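Local coordinates for small ribosomal subunit protein uS8 (Aquifex aeolicus, PDB 3RF2), which probably binds directly to the central domain of 16S rRNA as a primary binding protein and helps coordinate assembly of the 30S subunit platform, at residues K134-D145 with K159-W168. Numbering follows the deposited sequence.
Sequences KRGLGIAIVSTD and KGGEVIAFVW
Lys-159 opens the contact with a salt bridge, its NZ 3.5 Å from OD1 of Asp-145, the two side chains meeting at about a right angle. Beyond it, strand 161-167 runs antiparallel to strand 139-144 in the C-terminal beta-sheet of this uS8 protein, with a classic beta bulge midway. Gly-161 lays its CA against Ser-143 O. Glu-162 and Ser-143 exchange two backbone hydrogen bonds, while Glu-162 OE2 turns to Ser-117 OG. Val-163 faces Val-142 in a non-hydrogen-bonded pair. At the bulge, Ile-164 and Ala-165 share Ile-141 as partner: Ile-141 O accepts a hydrogen bond from Ile-164 N (2.8 Å) and a weak one from Ala-165 N (3.3 Å). The side chains of Ile-141 and Ile-164 also pack on Ile-36 of helix 31-43, joining the sheet to the N-terminal half. Phe-166 rests its CE1 4.0 Å from Ala-140 CB. Val-167 and Ile-139 exchange two backbone hydrogen bonds; their side chains lie alongside, Val-167 CB 3.7 Å from Ile-139 CG1, and Val-167 CG2 reaches Ile-141 CD1. At the C-terminus, a bend at chi2 (-69°) folds Lys-134 over one indole face of Trp-168, with NZ in an off-centre cation-pi contact and CE 3.3 Å from the five-membered ring centroid.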
loop_
_atom_site.group_PDB
_atom_site.type_symbol
_atom_site.label_atom_id
_atom_site.label_comp_id
_atom_site.label_asym_id
_atom_site.label_seq_id
_atom_site.Cartn_x
_atom_site.Cartn_y
_atom_site.Cartn_z
ATOM N N LYS A 134 -16.094 7.175 6.005
ATOM C CA LYS A 134 -17.006 7.775 5.009
ATOM C C LYS A 134 -18.364 7.061 4.932
ATOM O O LYS A 134 -18.772 6.599 3.859
ATOM C CB LYS A 134 -16.384 7.778 3.605
ATOM C CG LYS A 134 -15.095 8.547 3.465
ATOM C CD LYS A 134 -15.298 10.034 3.598
ATOM C CE LYS A 134 -13.962 10.721 3.870
ATOM N NZ LYS A 134 -14.113 12.151 4.262
ATOM N N ARG A 135 -19.036 6.938 6.069
ATOM C CA ARG A 135 -20.349 6.303 6.133
ATOM C C ARG A 135 -20.345 4.835 5.725
ATOM O O ARG A 135 -21.390 4.276 5.403
ATOM C CB ARG A 135 -21.359 7.074 5.287
ATOM C CG ARG A 135 -21.458 8.550 5.636
ATOM C CD ARG A 135 -22.838 9.081 5.283
ATOM N NE ARG A 135 -22.968 10.514 5.542
ATOM C CZ ARG A 135 -23.111 11.440 4.595
ATOM N NH1 ARG A 135 -23.147 11.087 3.315
ATOM N NH2 ARG A 135 -23.229 12.720 4.931
ATOM N N GLY A 136 -19.171 4.214 5.741
ATOM C CA GLY A 136 -19.038 2.816 5.371
ATOM C C GLY A 136 -18.745 2.600 3.893
ATOM O O GLY A 136 -18.708 1.463 3.423
ATOM N N LEU A 137 -18.547 3.694 3.163
ATOM C CA LEU A 137 -18.145 3.639 1.761
ATOM C C LEU A 137 -16.640 3.572 1.596
ATOM O O LEU A 137 -16.154 3.174 0.537
ATOM C CB LEU A 137 -18.657 4.865 1.008
ATOM C CG LEU A 137 -20.171 4.926 0.800
ATOM C CD1 LEU A 137 -20.522 5.915 -0.301
ATOM C CD2 LEU A 137 -20.675 3.549 0.453
ATOM N N GLY A 138 -15.907 3.992 2.631
ATOM C CA GLY A 138 -14.465 3.842 2.674
ATOM C C GLY A 138 -14.114 2.667 3.575
ATOM O O GLY A 138 -14.991 1.913 4.003
ATOM N N ILE A 139 -12.835 2.493 3.870
ATOM C CA ILE A 139 -12.433 1.421 4.767
ATOM C C ILE A 139 -11.431 1.888 5.788
ATOM O O ILE A 139 -10.664 2.819 5.549
ATOM C CB ILE A 139 -11.766 0.257 4.021
ATOM C CG1 ILE A 139 -10.460 0.707 3.375
ATOM C CG2 ILE A 139 -12.708 -0.354 2.979
ATOM C CD1 ILE A 139 -9.724 -0.441 2.648
ATOM N N ALA A 140 -11.444 1.223 6.939
ATOM C CA ALA A 140 -10.329 1.289 7.856
ATOM C C ALA A 140 -9.570 0.004 7.644
ATOM O O ALA A 140 -10.170 -1.059 7.468
ATOM C CB ALA A 140 -10.805 1.385 9.299
ATOM N N ILE A 141 -8.248 0.099 7.637
ATOM C CA ILE A 141 -7.430 -1.098 7.650
ATOM C C ILE A 141 -6.952 -1.333 9.081
ATOM O O ILE A 141 -6.354 -0.445 9.690
ATOM C CB ILE A 141 -6.232 -0.964 6.688
ATOM C CG1 ILE A 141 -6.741 -0.875 5.239
ATOM C CG2 ILE A 141 -5.286 -2.127 6.889
ATOM C CD1 ILE A 141 -5.700 -0.437 4.243
ATOM N N VAL A 142 -7.231 -2.522 9.612
ATOM C CA VAL A 142 -7.008 -2.809 11.019
ATOM C C VAL A 142 -6.167 -4.053 11.246
ATOM O O VAL A 142 -6.433 -5.110 10.671
ATOM C CB VAL A 142 -8.340 -2.998 11.770
ATOM C CG1 VAL A 142 -9.214 -1.743 11.639
ATOM C CG2 VAL A 142 -9.072 -4.193 11.238
ATOM N N SER A 143 -5.163 -3.930 12.111
ATOM C CA SER A 143 -4.330 -5.071 12.470
ATOM C C SER A 143 -4.945 -5.827 13.640
ATOM O O SER A 143 -4.949 -5.333 14.768
ATOM C CB SER A 143 -2.922 -4.607 12.831
ATOM O OG SER A 143 -2.129 -5.699 13.258
ATOM N N THR A 144 -5.474 -7.016 13.361
ATOM C CA THR A 144 -6.147 -7.807 14.373
ATOM C C THR A 144 -5.275 -8.984 14.778
ATOM O O THR A 144 -4.202 -9.198 14.211
ATOM C CB THR A 144 -7.468 -8.392 13.851
ATOM O OG1 THR A 144 -7.199 -9.616 13.157
ATOM C CG2 THR A 144 -8.160 -7.424 12.916
ATOM N N ASP A 145 -5.729 -9.759 15.754
ATOM C CA ASP A 145 -4.957 -10.934 16.137
ATOM C C ASP A 145 -5.236 -12.072 15.149
ATOM O O ASP A 145 -4.798 -13.207 15.341
ATOM C CB ASP A 145 -5.249 -11.356 17.584
ATOM C CG ASP A 145 -6.657 -11.908 17.774
ATOM O OD1 ASP A 145 -7.400 -12.063 16.779
ATOM O OD2 ASP A 145 -7.017 -12.207 18.932
ATOM N N LYS A 159 -14.013 -8.926 15.960
ATOM C CA LYS A 159 -12.679 -8.667 16.468
ATOM C C LYS A 159 -12.344 -7.181 16.565
ATOM O O LYS A 159 -12.970 -6.340 15.912
ATOM C CB LYS A 159 -11.637 -9.408 15.630
ATOM C CG LYS A 159 -11.725 -10.917 15.785
ATOM C CD LYS A 159 -10.504 -11.627 15.227
ATOM C CE LYS A 159 -10.554 -13.115 15.551
ATOM N NZ LYS A 159 -10.689 -13.354 17.020
ATOM N N GLY A 160 -11.359 -6.878 17.406
ATOM C CA GLY A 160 -10.802 -5.548 17.505
ATOM C C GLY A 160 -9.386 -5.543 16.973
ATOM O O GLY A 160 -8.913 -6.544 16.432
ATOM N N GLY A 161 -8.700 -4.417 17.113
ATOM C CA GLY A 161 -7.355 -4.320 16.590
ATOM C C GLY A 161 -6.843 -2.907 16.454
ATOM O O GLY A 161 -7.552 -1.940 16.742
ATOM N N GLU A 162 -5.600 -2.787 16.002
ATOM C CA GLU A 162 -4.999 -1.487 15.792
ATOM C C GLU A 162 -5.471 -0.896 14.470
ATOM O O GLU A 162 -5.475 -1.569 13.442
ATOM C CB GLU A 162 -3.481 -1.597 15.816
ATOM C CG GLU A 162 -2.766 -0.257 15.730
ATOM C CD GLU A 162 -1.255 -0.404 15.787
ATOM O OE1 GLU A 162 -0.766 -1.526 15.521
ATOM O OE2 GLU A 162 -0.564 0.595 16.101
ATOM N N VAL A 163 -5.876 0.366 14.499
ATOM C CA VAL A 163 -6.359 1.007 13.291
ATOM C C VAL A 163 -5.195 1.636 12.567
ATOM O O VAL A 163 -4.715 2.711 12.946
ATOM C CB VAL A 163 -7.399 2.094 13.572
ATOM C CG1 VAL A 163 -7.971 2.615 12.258
ATOM C CG2 VAL A 163 -8.509 1.563 14.493
ATOM N N ILE A 164 -4.750 0.967 11.510
ATOM C CA ILE A 164 -3.594 1.434 10.762
ATOM C C ILE A 164 -3.905 2.614 9.861
ATOM O O ILE A 164 -3.079 3.521 9.733
ATOM C CB ILE A 164 -2.969 0.297 9.916
ATOM C CG1 ILE A 164 -2.551 -0.863 10.811
ATOM C CG2 ILE A 164 -1.764 0.807 9.145
ATOM C CD1 ILE A 164 -1.997 -2.032 10.042
ATOM N N ALA A 165 -5.089 2.613 9.235
ATOM C CA ALA A 165 -5.353 3.612 8.201
ATOM C C ALA A 165 -6.828 3.745 7.823
ATOM O O ALA A 165 -7.606 2.809 7.974
ATOM C CB ALA A 165 -4.529 3.259 6.936
ATOM N N PHE A 166 -7.182 4.913 7.300
ATOM C CA PHE A 166 -8.456 5.130 6.625
ATOM C C PHE A 166 -8.193 5.260 5.131
ATOM O O PHE A 166 -7.256 5.924 4.723
ATOM C CB PHE A 166 -9.112 6.427 7.103
ATOM C CG PHE A 166 -9.805 6.311 8.430
ATOM C CD1 PHE A 166 -9.580 5.225 9.259
ATOM C CD2 PHE A 166 -10.711 7.287 8.835
ATOM C CE1 PHE A 166 -10.240 5.114 10.477
ATOM C CE2 PHE A 166 -11.365 7.186 10.049
ATOM C CZ PHE A 166 -11.125 6.093 10.872
ATOM N N VAL A 167 -9.028 4.634 4.313
ATOM C CA VAL A 167 -8.872 4.736 2.872
ATOM C C VAL A 167 -10.233 4.965 2.270
ATOM O O VAL A 167 -11.205 4.333 2.696
ATOM C CB VAL A 167 -8.306 3.444 2.282
ATOM C CG1 VAL A 167 -7.944 3.635 0.782
ATOM C CG2 VAL A 167 -7.125 2.962 3.088
ATOM N N TRP A 168 -10.318 5.842 1.275
ATOM C CA TRP A 168 -11.591 6.046 0.576
ATOM C C TRP A 168 -11.418 6.605 -0.836
ATOM O O TRP A 168 -10.285 6.852 -1.267
ATOM C CB TRP A 168 -12.533 6.929 1.410
ATOM C CG TRP A 168 -12.125 8.379 1.530
ATOM C CD1 TRP A 168 -12.567 9.420 0.757
ATOM C CD2 TRP A 168 -11.234 8.951 2.497
ATOM N NE1 TRP A 168 -12.004 10.600 1.182
ATOM C CE2 TRP A 168 -11.177 10.344 2.243
ATOM C CE3 TRP A 168 -10.476 8.428 3.551
ATOM C CZ2 TRP A 168 -10.386 11.212 2.991
ATOM C CZ3 TRP A 168 -9.681 9.296 4.305
ATOM C CH2 TRP A 168 -9.639 10.670 4.014
#